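Local coordinates for probable ABC transporter phosphite binding protein PhnD1 (Prochlorococcus marinus str. MIT 9301, PDB 5LQ5) that binds inorganic phosphite strongly, and methylphosphonate and phosphate only very weakly, probably as the solute-binding protein of an ABC transporter, at residues A[9-14]-A[44-49]; A[58-63]-A[206-211]; A[92-97]-A[196-201]; A[106-111]-A[134-139]. All blocks are in the same frame, centred on the assembly; numbering follows the deposited sequence.

Overall arrangement
The four contacts lie in or against two mixed sheets, one on each side of the phosphite cleft, as in two-lobed periplasmic binding proteins. Contacts 1 and 2 reach the same sheet, where strands 5-10, 60-63 and 207-210 are neighbours; their centres lie 11 Å apart and both touch the ion. Contact 3 pairs strands 92-97 and 194-199 of the other sheet, and contact 4, between the 3-10 segment 108-111 and helix 127-139, packs against it, centres 10 Å apart. The centres of contacts 2 and 3 lie about 28 Å apart. Along the chain contact 1 closes first; contact 4 is nested in contact 3 and both in contact 2, so the chain crosses to the second lobe and returns.

Contact 1: A[9-14]-A[44-49]; sequences GAIPDQ and INYIAA. With PO3 (phosphite ion), chain B.
The phosphite pocket is walled here by the turn that leaves strand 5-10 and by the first residues of helix 46-54. Tyr-46, with CG anti to its carbonyl carbon (chi1 -79°), sends its ring along the turn, and its OH donates a hydrogen bond of 2.6 Å to O3 of the ion. Ile-11 lies over one ring face: its CB stands 4.0 Å from the ring centroid, almost on the normal, a CH-pi contact. The two branches of Ile-11 divide the work, CD1 reaching Tyr-46 CE1 at 3.5 Å while CG2 rests against Ala-49 CB at 4.0 Å. Pro-12, centre of an inverse gamma turn, brings its ring alongside the helix start, CG lying 3.5 Å from Asn-45 CA. Asn-45 is the N-cap; its OD1 accepts from Ala-48 N at 2.8 Å, nearly along the C=O axis. Asp-13 CB packs 3.2 Å from Tyr-46 OH, while its OD2 is hydrogen-bonded to Tyr-206 OH, another pocket residue. Ser-126, Thr-127, Ser-128 and His-158 supply further hydrogen bonds to the ion. A pocket residue at a helix start, backed by the loop after a strand, is characteristic of the ligand cleft between the lobes of periplasmic binding proteins.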
# COMPACT_ATOMS: atom_id res chain seq x y z
N GLY A 9 -13.22 -1.43 0.43
CA GLY A 9 -12.37 -0.34 0.93
C GLY A 9 -10.91 -0.54 0.50
O GLY A 9 -10.54 -1.57 -0.12
N ALA A 10 -10.10 0.44 0.83
CA ALA A 10 -8.70 0.42 0.47
C ALA A 10 -7.92 1.44 1.28
O ALA A 10 -8.41 2.54 1.54
CB ALA A 10 -8.53 0.72 -0.99
N ILE A 11 -6.70 1.11 1.65
CA ILE A 11 -5.82 2.11 2.23
C ILE A 11 -5.64 3.27 1.23
O ILE A 11 -5.47 3.02 0.02
CB ILE A 11 -4.46 1.57 2.71
CG1 ILE A 11 -3.74 0.80 1.59
CG2 ILE A 11 -4.65 0.69 3.97
CD1 ILE A 11 -2.28 0.57 1.89
N PRO A 12 -5.68 4.53 1.69
CA PRO A 12 -5.58 5.68 0.79
C PRO A 12 -4.12 6.04 0.49
O PRO A 12 -3.58 7.04 0.96
CB PRO A 12 -6.29 6.78 1.57
CG PRO A 12 -6.07 6.42 3.01
CD PRO A 12 -6.07 4.92 3.06
N ASP A 13 -3.50 5.18 -0.32
CA ASP A 13 -2.04 5.18 -0.56
C ASP A 13 -1.64 6.07 -1.74
O ASP A 13 -0.46 6.26 -2.01
CB ASP A 13 -1.50 3.76 -0.72
CG ASP A 13 -1.92 3.08 -2.03
OD1 ASP A 13 -2.93 3.48 -2.64
OD2 ASP A 13 -1.21 2.17 -2.46
N GLN A 14 -2.66 6.57 -2.44
CA GLN A 14 -2.53 7.42 -3.62
C GLN A 14 -3.65 8.47 -3.60
O GLN A 14 -4.56 8.38 -2.80
CB GLN A 14 -2.61 6.55 -4.90
CG GLN A 14 -1.39 5.65 -5.03
CD GLN A 14 -1.60 4.58 -6.06
OE1 GLN A 14 -1.97 3.45 -5.76
NE2 GLN A 14 -1.35 4.93 -7.26
N ILE A 44 -10.52 8.27 5.18
CA ILE A 44 -9.61 9.43 5.27
C ILE A 44 -8.12 9.09 5.42
O ILE A 44 -7.28 9.88 5.00
CB ILE A 44 -10.02 10.45 6.35
CG1 ILE A 44 -10.03 9.82 7.75
CG2 ILE A 44 -11.34 11.12 5.96
CD1 ILE A 44 -10.05 10.86 8.86
N ASN A 45 -7.80 7.94 6.03
CA ASN A 45 -6.38 7.58 6.31
C ASN A 45 -6.24 6.07 6.54
O ASN A 45 -7.24 5.34 6.48
CB ASN A 45 -5.82 8.43 7.46
CG ASN A 45 -6.57 8.26 8.77
OD1 ASN A 45 -7.08 7.17 9.08
ND2 ASN A 45 -6.65 9.33 9.54
N TYR A 46 -5.00 5.60 6.72
CA TYR A 46 -4.77 4.17 6.87
C TYR A 46 -5.45 3.63 8.13
O TYR A 46 -5.95 2.53 8.11
CB TYR A 46 -3.30 3.85 6.95
CG TYR A 46 -2.50 3.81 5.63
CD1 TYR A 46 -1.59 2.78 5.38
CD2 TYR A 46 -2.58 4.82 4.68
CE1 TYR A 46 -0.83 2.75 4.24
CE2 TYR A 46 -1.76 4.83 3.56
CZ TYR A 46 -0.90 3.79 3.33
OH TYR A 46 -0.09 3.76 2.20
N ILE A 47 -5.45 4.41 9.21
CA ILE A 47 -6.08 3.94 10.45
C ILE A 47 -7.55 3.70 10.21
O ILE A 47 -8.11 2.73 10.70
CB ILE A 47 -5.83 4.91 11.61
CG1 ILE A 47 -4.40 4.77 12.06
CG2 ILE A 47 -6.76 4.63 12.78
CD1 ILE A 47 -3.95 5.88 13.00
N ALA A 48 -8.17 4.60 9.47
CA ALA A 48 -9.61 4.50 9.17
C ALA A 48 -9.94 3.23 8.37
O ALA A 48 -11.06 2.69 8.45
CB ALA A 48 -10.13 5.73 8.46
N ALA A 49 -9.01 2.79 7.53
CA ALA A 49 -9.20 1.54 6.80
C ALA A 49 -9.23 0.33 7.74
O ALA A 49 -10.12 -0.53 7.66
CB ALA A 49 -8.14 1.39 5.73
P PO3 B . 1.71 0.23 1.84
O1 PO3 B . 3.08 -0.20 1.23
O2 PO3 B . 1.43 -0.36 3.29
O3 PO3 B . 1.53 1.77 1.80

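Contact 2: A[58-63]-A[206-211]; sequences LDLVWF and YHWVAQ. With PO3 (phosphite ion), chain B.
Gln-211 NE2 is gripped by two carbonyls, Leu-58 O within the contact and Phe-53 O of helix 46-54. The bond to Leu-58 O is 2.9 Å long, lies in the amide plane and runs nearly along the C=O axis; a bend at chi2 (-73°) brings the amide there. Beside it Gln-211 N donates to Asp-59 O, opening the antiparallel ladder of strands 60-63 and 207-210. Val-61 with Val-209 and Phe-63 with His-207 are its hydrogen-bonded pairs, each with two N-H...O bonds. Trp-62 and Trp-208 form a non-hydrogen-bonded pair, the edge of Trp-62 turned to the face of Trp-208 with Trp-62 CE3 3.5 Å from Trp-208 NE1. Tyr-206 CB lies over a face of Trp-62, 3.4 Å from CZ2. An alanine in place of Trp-62 would probably loosen Trp-208 and leave the Tyr-206 side chain less firmly placed. On the other sheet face Phe-63 meets Val-209 CG2 at its ring edge, CD2 to CG2 3.7 Å. Tyr-206 OH, bonded to Asp-13 and Asn-176, approaches the phosphite P to 3.6 Å. Backbone bonds thus fix the register, while aromatic packing and these two hydroxyl bonds probably hold Tyr-206 beside the ion, which it touches without a hydrogen bond.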
# COMPACT_ATOMS: atom_id res chain seq x y z
N LEU A 58 -16.60 -1.94 6.40
CA LEU A 58 -15.92 -2.42 5.19
C LEU A 58 -15.80 -3.96 5.21
O LEU A 58 -15.46 -4.55 6.22
CB LEU A 58 -14.52 -1.79 5.08
CG LEU A 58 -14.43 -0.28 5.08
CD1 LEU A 58 -12.98 0.15 5.18
CD2 LEU A 58 -15.10 0.35 3.86
N ASP A 59 -16.13 -4.59 4.08
CA ASP A 59 -16.14 -6.04 3.97
C ASP A 59 -14.95 -6.68 3.29
O ASP A 59 -14.60 -7.81 3.60
CB ASP A 59 -17.37 -6.49 3.18
CG ASP A 59 -18.66 -6.12 3.88
OD1 ASP A 59 -18.75 -6.31 5.12
OD2 ASP A 59 -19.58 -5.64 3.17
N LEU A 60 -14.39 -5.98 2.33
CA LEU A 60 -13.33 -6.45 1.46
C LEU A 60 -12.41 -5.27 1.21
O LEU A 60 -12.83 -4.27 0.64
CB LEU A 60 -13.89 -6.94 0.14
CG LEU A 60 -12.86 -7.38 -0.90
CD1 LEU A 60 -12.08 -8.62 -0.48
CD2 LEU A 60 -13.60 -7.63 -2.21
N VAL A 61 -11.18 -5.36 1.68
CA VAL A 61 -10.26 -4.20 1.71
C VAL A 61 -8.90 -4.53 1.14
O VAL A 61 -8.33 -5.57 1.45
CB VAL A 61 -10.09 -3.67 3.14
CG1 VAL A 61 -9.13 -2.49 3.21
CG2 VAL A 61 -11.42 -3.23 3.73
N TRP A 62 -8.43 -3.65 0.27
CA TRP A 62 -7.07 -3.63 -0.26
C TRP A 62 -6.14 -2.98 0.76
O TRP A 62 -6.17 -1.75 0.94
CB TRP A 62 -7.05 -2.92 -1.58
CG TRP A 62 -5.76 -2.87 -2.32
CD1 TRP A 62 -5.03 -1.74 -2.58
CD2 TRP A 62 -5.06 -3.95 -2.91
NE1 TRP A 62 -3.91 -2.05 -3.33
CE2 TRP A 62 -3.90 -3.40 -3.54
CE3 TRP A 62 -5.26 -5.33 -2.96
CZ2 TRP A 62 -2.96 -4.19 -4.21
CZ3 TRP A 62 -4.31 -6.12 -3.64
CH2 TRP A 62 -3.19 -5.53 -4.27
N PHE A 63 -5.44 -3.83 1.50
CA PHE A 63 -4.54 -3.42 2.56
C PHE A 63 -3.07 -3.48 2.09
O PHE A 63 -2.71 -4.21 1.15
CB PHE A 63 -4.67 -4.33 3.79
CG PHE A 63 -5.81 -3.99 4.71
CD1 PHE A 63 -5.83 -2.76 5.38
CD2 PHE A 63 -6.87 -4.85 4.91
CE1 PHE A 63 -6.88 -2.42 6.24
CE2 PHE A 63 -7.90 -4.54 5.78
CZ PHE A 63 -7.91 -3.30 6.44
N TYR A 206 1.10 -5.71 -0.46
CA TYR A 206 -0.34 -5.53 -0.54
C TYR A 206 -1.12 -6.82 -0.66
O TYR A 206 -0.65 -7.80 -1.22
CB TYR A 206 -0.72 -4.64 -1.71
CG TYR A 206 -0.27 -3.20 -1.64
CD1 TYR A 206 -1.18 -2.21 -1.31
CD2 TYR A 206 1.02 -2.81 -1.96
CE1 TYR A 206 -0.83 -0.88 -1.27
CE2 TYR A 206 1.41 -1.46 -1.92
CZ TYR A 206 0.47 -0.49 -1.60
OH TYR A 206 0.90 0.84 -1.58
N HIS A 207 -2.34 -6.80 -0.12
CA HIS A 207 -3.26 -7.93 -0.19
C HIS A 207 -4.68 -7.58 0.15
O HIS A 207 -4.95 -6.63 0.90
CB HIS A 207 -2.77 -9.07 0.70
CG HIS A 207 -2.65 -8.73 2.16
ND1 HIS A 207 -1.65 -7.92 2.67
CD2 HIS A 207 -3.34 -9.18 3.23
CE1 HIS A 207 -1.78 -7.85 3.98
NE2 HIS A 207 -2.79 -8.61 4.35
N TRP A 208 -5.60 -8.34 -0.46
CA TRP A 208 -7.01 -8.27 -0.16
C TRP A 208 -7.33 -9.08 1.08
O TRP A 208 -6.91 -10.22 1.20
CB TRP A 208 -7.85 -8.84 -1.30
CG TRP A 208 -7.94 -7.99 -2.53
CD1 TRP A 208 -7.34 -8.20 -3.75
CD2 TRP A 208 -8.75 -6.81 -2.69
NE1 TRP A 208 -7.70 -7.21 -4.62
CE2 TRP A 208 -8.57 -6.36 -4.00
CE3 TRP A 208 -9.57 -6.09 -1.83
CZ2 TRP A 208 -9.20 -5.21 -4.48
CZ3 TRP A 208 -10.22 -4.97 -2.31
CH2 TRP A 208 -10.02 -4.54 -3.61
N VAL A 209 -8.15 -8.49 1.93
CA VAL A 209 -8.64 -9.10 3.15
C VAL A 209 -10.16 -9.03 3.16
O VAL A 209 -10.72 -7.95 2.97
CB VAL A 209 -8.06 -8.44 4.41
CG1 VAL A 209 -8.57 -9.15 5.67
CG2 VAL A 209 -6.53 -8.46 4.39
N ALA A 210 -10.82 -10.14 3.47
CA ALA A 210 -12.29 -10.18 3.59
C ALA A 210 -12.73 -10.53 5.02
O ALA A 210 -12.02 -11.25 5.75
CB ALA A 210 -12.90 -11.19 2.61
N GLN A 211 -13.91 -10.07 5.39
CA GLN A 211 -14.59 -10.47 6.62
C GLN A 211 -14.82 -11.98 6.60
O GLN A 211 -15.05 -12.59 5.54
CB GLN A 211 -15.93 -9.77 6.82
CG GLN A 211 -15.87 -8.27 6.95
CD GLN A 211 -15.31 -7.77 8.27
OE1 GLN A 211 -15.10 -8.53 9.21
NE2 GLN A 211 -15.05 -6.49 8.33
P PO3 B . 1.71 0.23 1.84
O1 PO3 B . 3.08 -0.20 1.23
O2 PO3 B . 1.43 -0.36 3.29
O3 PO3 B . 1.53 1.77 1.80

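Contact 3: A[92-97]-A[196-201]; sequences SVFVVN and LFWITP
Backbone hydrogen bonds join strand 92-97 to strand 194-199 in antiparallel sense. Phe-94 N donates to Trp-198 O at 2.8 Å, and Phe-94 O accepts two N-H groups in return: Phe-197 N at 2.8 Å, in the carbonyl plane, and Trp-198 N at 3.2 Å, from above that plane. Nearer the cleft, Thr-200 N gives Ser-92 O an almost straight bond (177°).

Side-chain polar groups extend this ladder. With OG1 between its backbone N and carbonyl carbon (chi1 73°), Thr-200 accepts from Ser-92 N at 3.0 Å and donates to Pro-201 O at 2.8 Å. A valine in place of Thr-200 would remove OG1 and with it both bonds, and would probably loosen the pairing at this end of the two strands. Ser-92 OG turns elsewhere, to Tyr-203 OH and Ser-128 O.

Phe-197 and Trp-198 both face Phe-94, a classic beta bulge in the edge strand of this mixed sheet. Past the bulge Val-95 pairs with Leu-196, whereas Val-93 pairs with Ile-199.

Apolar contacts line both faces of the sheet. Leu-196 CD1 crosses to Val-93 CG1 at 3.6 Å, beside Ile-199, while Trp-180 of helix 177-186 packs on Val-93 and Val-95. On the other face the side chains of Phe-94 and Trp-198 run side by side, their rings oblique (planes at 47°), with Phe-94 CD2 in the indole plane at its edge, 3.7 Å from CE3. The methyl of Thr-200 comes in the plane of the Phe-94 ring, CG2 to CE2 3.8 Å. At the far end Val-96 CG1 obliquely approaches the Phe-197 ring.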
# COMPACT_ATOMS: atom_id res chain seq x y z
N SER A 92 10.61 -0.61 -2.05
CA SER A 92 10.52 0.82 -1.93
C SER A 92 11.63 1.48 -2.72
O SER A 92 12.67 0.88 -3.04
CB SER A 92 10.64 1.28 -0.48
OG SER A 92 9.67 0.67 0.37
N VAL A 93 11.42 2.77 -2.96
CA VAL A 93 12.46 3.68 -3.42
C VAL A 93 12.62 4.84 -2.46
O VAL A 93 11.66 5.32 -1.82
CB VAL A 93 12.19 4.23 -4.84
CG1 VAL A 93 12.19 3.08 -5.83
CG2 VAL A 93 10.88 5.04 -4.93
N PHE A 94 13.87 5.22 -2.30
CA PHE A 94 14.24 6.49 -1.74
C PHE A 94 14.48 7.46 -2.88
O PHE A 94 15.19 7.13 -3.84
CB PHE A 94 15.49 6.38 -0.88
CG PHE A 94 15.27 5.69 0.45
CD1 PHE A 94 15.21 6.40 1.63
CD2 PHE A 94 15.15 4.32 0.52
CE1 PHE A 94 15.05 5.75 2.85
CE2 PHE A 94 14.96 3.65 1.74
CZ PHE A 94 14.90 4.37 2.91
N VAL A 95 13.90 8.65 -2.78
CA VAL A 95 14.05 9.72 -3.75
C VAL A 95 14.59 10.97 -3.09
O VAL A 95 14.33 11.22 -1.89
CB VAL A 95 12.76 10.02 -4.51
CG1 VAL A 95 12.26 8.81 -5.26
CG2 VAL A 95 11.68 10.59 -3.61
N VAL A 96 15.32 11.76 -3.89
CA VAL A 96 15.89 13.02 -3.44
C VAL A 96 15.59 14.14 -4.41
O VAL A 96 15.44 13.90 -5.61
CB VAL A 96 17.40 12.96 -3.18
CG1 VAL A 96 17.70 12.02 -2.01
CG2 VAL A 96 18.14 12.50 -4.43
N ASN A 97 15.50 15.35 -3.87
CA ASN A 97 15.30 16.55 -4.67
C ASN A 97 16.64 16.81 -5.39
O ASN A 97 17.72 16.69 -4.80
CB ASN A 97 14.93 17.73 -3.80
CG ASN A 97 14.58 18.96 -4.60
OD1 ASN A 97 15.44 19.60 -5.17
ND2 ASN A 97 13.30 19.31 -4.64
N LEU A 196 15.85 9.33 -8.44
CA LEU A 196 15.99 8.06 -7.70
C LEU A 196 17.33 8.02 -6.98
O LEU A 196 18.40 8.18 -7.60
CB LEU A 196 15.82 6.83 -8.61
CG LEU A 196 16.06 5.45 -7.99
CD1 LEU A 196 14.91 5.12 -7.04
CD2 LEU A 196 16.21 4.36 -9.03
N PHE A 197 17.25 7.70 -5.69
CA PHE A 197 18.41 7.62 -4.78
C PHE A 197 18.83 6.20 -4.47
O PHE A 197 20.02 5.87 -4.54
CB PHE A 197 18.19 8.45 -3.50
CG PHE A 197 19.38 8.50 -2.56
CD1 PHE A 197 20.53 9.19 -2.88
CD2 PHE A 197 19.35 7.85 -1.33
CE1 PHE A 197 21.61 9.22 -2.02
CE2 PHE A 197 20.41 7.90 -0.46
CZ PHE A 197 21.57 8.58 -0.82
N TRP A 198 17.86 5.36 -4.11
CA TRP A 198 18.10 3.96 -3.76
C TRP A 198 16.85 3.11 -3.92
O TRP A 198 15.75 3.58 -3.65
CB TRP A 198 18.67 3.83 -2.34
CG TRP A 198 19.20 2.50 -1.97
CD1 TRP A 198 20.23 1.84 -2.58
CD2 TRP A 198 18.82 1.67 -0.86
NE1 TRP A 198 20.49 0.66 -1.97
CE2 TRP A 198 19.64 0.52 -0.90
CE3 TRP A 198 17.84 1.78 0.15
CZ2 TRP A 198 19.52 -0.51 0.03
CZ3 TRP A 198 17.74 0.74 1.08
CH2 TRP A 198 18.56 -0.39 1.00
N ILE A 199 17.06 1.88 -4.39
CA ILE A 199 16.03 0.84 -4.43
C ILE A 199 16.33 -0.18 -3.32
O ILE A 199 17.43 -0.69 -3.19
CB ILE A 199 15.92 0.12 -5.80
CG1 ILE A 199 15.63 1.12 -6.92
CG2 ILE A 199 14.88 -0.98 -5.75
CD1 ILE A 199 15.91 0.55 -8.32
N THR A 200 15.31 -0.47 -2.50
CA THR A 200 15.46 -1.38 -1.36
C THR A 200 15.44 -2.87 -1.72
O THR A 200 14.97 -3.24 -2.82
CB THR A 200 14.35 -1.16 -0.31
OG1 THR A 200 13.08 -1.69 -0.78
CG2 THR A 200 14.20 0.35 0.06
N PRO A 201 15.87 -3.72 -0.77
CA PRO A 201 15.56 -5.14 -0.86
C PRO A 201 14.05 -5.40 -0.86
O PRO A 201 13.24 -4.51 -0.55
CB PRO A 201 16.18 -5.72 0.42
CG PRO A 201 17.27 -4.78 0.78
CD PRO A 201 16.71 -3.44 0.41

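Contact 4: A[106-111]-A[134-139]; sequences SNIKGL and EYFLNQ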
# COMPACT_ATOMS: atom_id res chain seq x y z
N SER A 106 24.33 2.55 -4.27
CA SER A 106 24.21 1.13 -4.71
C SER A 106 24.44 0.15 -3.56
O SER A 106 24.60 -1.05 -3.77
CB SER A 106 25.20 0.84 -5.84
OG SER A 106 26.51 1.20 -5.44
N ASN A 107 24.46 0.69 -2.35
CA ASN A 107 24.61 -0.09 -1.12
C ASN A 107 23.82 0.58 -0.01
O ASN A 107 23.79 1.81 0.08
CB ASN A 107 26.08 -0.20 -0.70
CG ASN A 107 26.27 -1.12 0.49
OD1 ASN A 107 26.39 -0.66 1.63
ND2 ASN A 107 26.25 -2.42 0.23
N ILE A 108 23.20 -0.23 0.85
CA ILE A 108 22.40 0.28 1.98
C ILE A 108 23.14 1.28 2.90
O ILE A 108 22.54 2.21 3.43
CB ILE A 108 21.82 -0.88 2.84
CG1 ILE A 108 20.76 -0.38 3.83
CG2 ILE A 108 22.91 -1.62 3.60
CD1 ILE A 108 19.99 -1.50 4.49
N LYS A 109 24.44 1.10 3.08
CA LYS A 109 25.24 1.98 3.98
C LYS A 109 25.27 3.46 3.53
O LYS A 109 25.44 4.39 4.36
CB LYS A 109 26.67 1.45 4.14
CG LYS A 109 26.79 0.05 4.74
CD LYS A 109 26.81 0.04 6.26
CE LYS A 109 27.37 -1.29 6.77
NZ LYS A 109 27.50 -1.33 8.25
N GLY A 110 25.03 3.67 2.24
CA GLY A 110 24.90 5.00 1.61
C GLY A 110 23.73 5.84 2.14
O GLY A 110 23.67 7.06 1.96
N LEU A 111 22.78 5.18 2.78
CA LEU A 111 21.66 5.91 3.41
C LEU A 111 22.12 6.90 4.49
O LEU A 111 21.40 7.81 4.83
CB LEU A 111 20.62 4.95 4.01
CG LEU A 111 19.80 4.14 3.02
CD1 LEU A 111 18.91 3.17 3.82
CD2 LEU A 111 18.97 5.01 2.10
N GLU A 134 12.15 2.71 7.28
CA GLU A 134 12.73 2.91 8.62
C GLU A 134 13.65 1.73 9.02
O GLU A 134 14.75 1.94 9.55
CB GLU A 134 11.68 3.17 9.70
CG GLU A 134 12.32 3.58 11.03
CD GLU A 134 11.39 4.19 12.07
OE1 GLU A 134 10.17 4.27 11.86
OE2 GLU A 134 11.90 4.58 13.14
N TYR A 135 13.18 0.51 8.79
CA TYR A 135 13.99 -0.68 9.01
C TYR A 135 15.34 -0.59 8.31
O TYR A 135 16.38 -0.85 8.92
CB TYR A 135 13.20 -1.93 8.58
CG TYR A 135 13.87 -3.26 8.76
CD1 TYR A 135 13.96 -3.84 10.03
CD2 TYR A 135 14.31 -3.97 7.67
CE1 TYR A 135 14.55 -5.08 10.18
CE2 TYR A 135 14.88 -5.21 7.80
CZ TYR A 135 14.99 -5.76 9.06
OH TYR A 135 15.55 -6.99 9.16
N PHE A 136 15.32 -0.24 7.04
CA PHE A 136 16.57 -0.15 6.23
C PHE A 136 17.46 1.01 6.67
O PHE A 136 18.70 0.86 6.78
CB PHE A 136 16.28 -0.10 4.75
CG PHE A 136 15.59 -1.32 4.21
CD1 PHE A 136 16.08 -2.61 4.44
CD2 PHE A 136 14.43 -1.18 3.47
CE1 PHE A 136 15.42 -3.72 3.93
CE2 PHE A 136 13.76 -2.28 2.96
CZ PHE A 136 14.25 -3.56 3.19
N LEU A 137 16.84 2.15 6.96
CA LEU A 137 17.58 3.30 7.50
C LEU A 137 18.34 2.89 8.77
O LEU A 137 19.54 3.14 8.93
CB LEU A 137 16.64 4.46 7.83
CG LEU A 137 16.21 5.28 6.61
CD1 LEU A 137 14.93 6.05 6.88
CD2 LEU A 137 17.31 6.24 6.18
N ASN A 138 17.62 2.22 9.65
CA ASN A 138 18.18 1.75 10.93
C ASN A 138 19.34 0.78 10.73
O ASN A 138 20.33 0.85 11.44
CB ASN A 138 17.13 1.10 11.82
CG ASN A 138 16.12 2.09 12.40
OD1 ASN A 138 16.20 3.32 12.26
ND2 ASN A 138 15.13 1.53 13.03
N GLN A 139 19.24 -0.07 9.73
CA GLN A 139 20.34 -1.00 9.39
C GLN A 139 21.59 -0.25 8.95
O GLN A 139 22.70 -0.69 9.24
CB GLN A 139 19.91 -1.97 8.31
CG GLN A 139 19.02 -3.08 8.85
CD GLN A 139 18.73 -4.16 7.83
OE1 GLN A 139 18.62 -3.89 6.63
NE2 GLN A 139 18.60 -5.40 8.30
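Two side chains of the 3-10 segment that starts at Ile-108 press on the C-terminal part of helix 127-139, and the tightly packed part of the contact is the buried one, made with Leu-111, Phe-136 and Leu-137. Ile-108, extended with CG1 anti to its backbone N (chi1 -168°), puts the tip of its chain against the helix: CD1 is 3.5 Å from Phe-136 O and 4.0 Å from Phe-136 CB. Leu-111, one turn on, points the same way; its CD1 sits 3.8 Å from Phe-136 O, so that carbonyl is flanked by two methyl groups. Leu-137 completes this buried side, its CD2 reaching back to Leu-111 CB at 4.2 Å. Trp-198 touches Ile-108, Leu-111 and Phe-136, while Phe-94 meets both leucines, which ties the contact to the neighbouring sheet.

Toward Gln-139 the contact gives way to solvent. Gln-139, exposed and extended beyond CG, crosses Ile-108 at about a right angle; its OE1 approaches Ile-108 CD1 to 3.5 Å and lies in the plane of the Phe-136 ring at its edge. Asn-107 instead shapes its own segment: its OD1 accepts from Lys-109 N at 3.0 Å, from above the carbonyl plane, an Asx turn. No hydrogen bond joins the two segments, so between them the hold is by apolar packing and shape, with no directional polar bond.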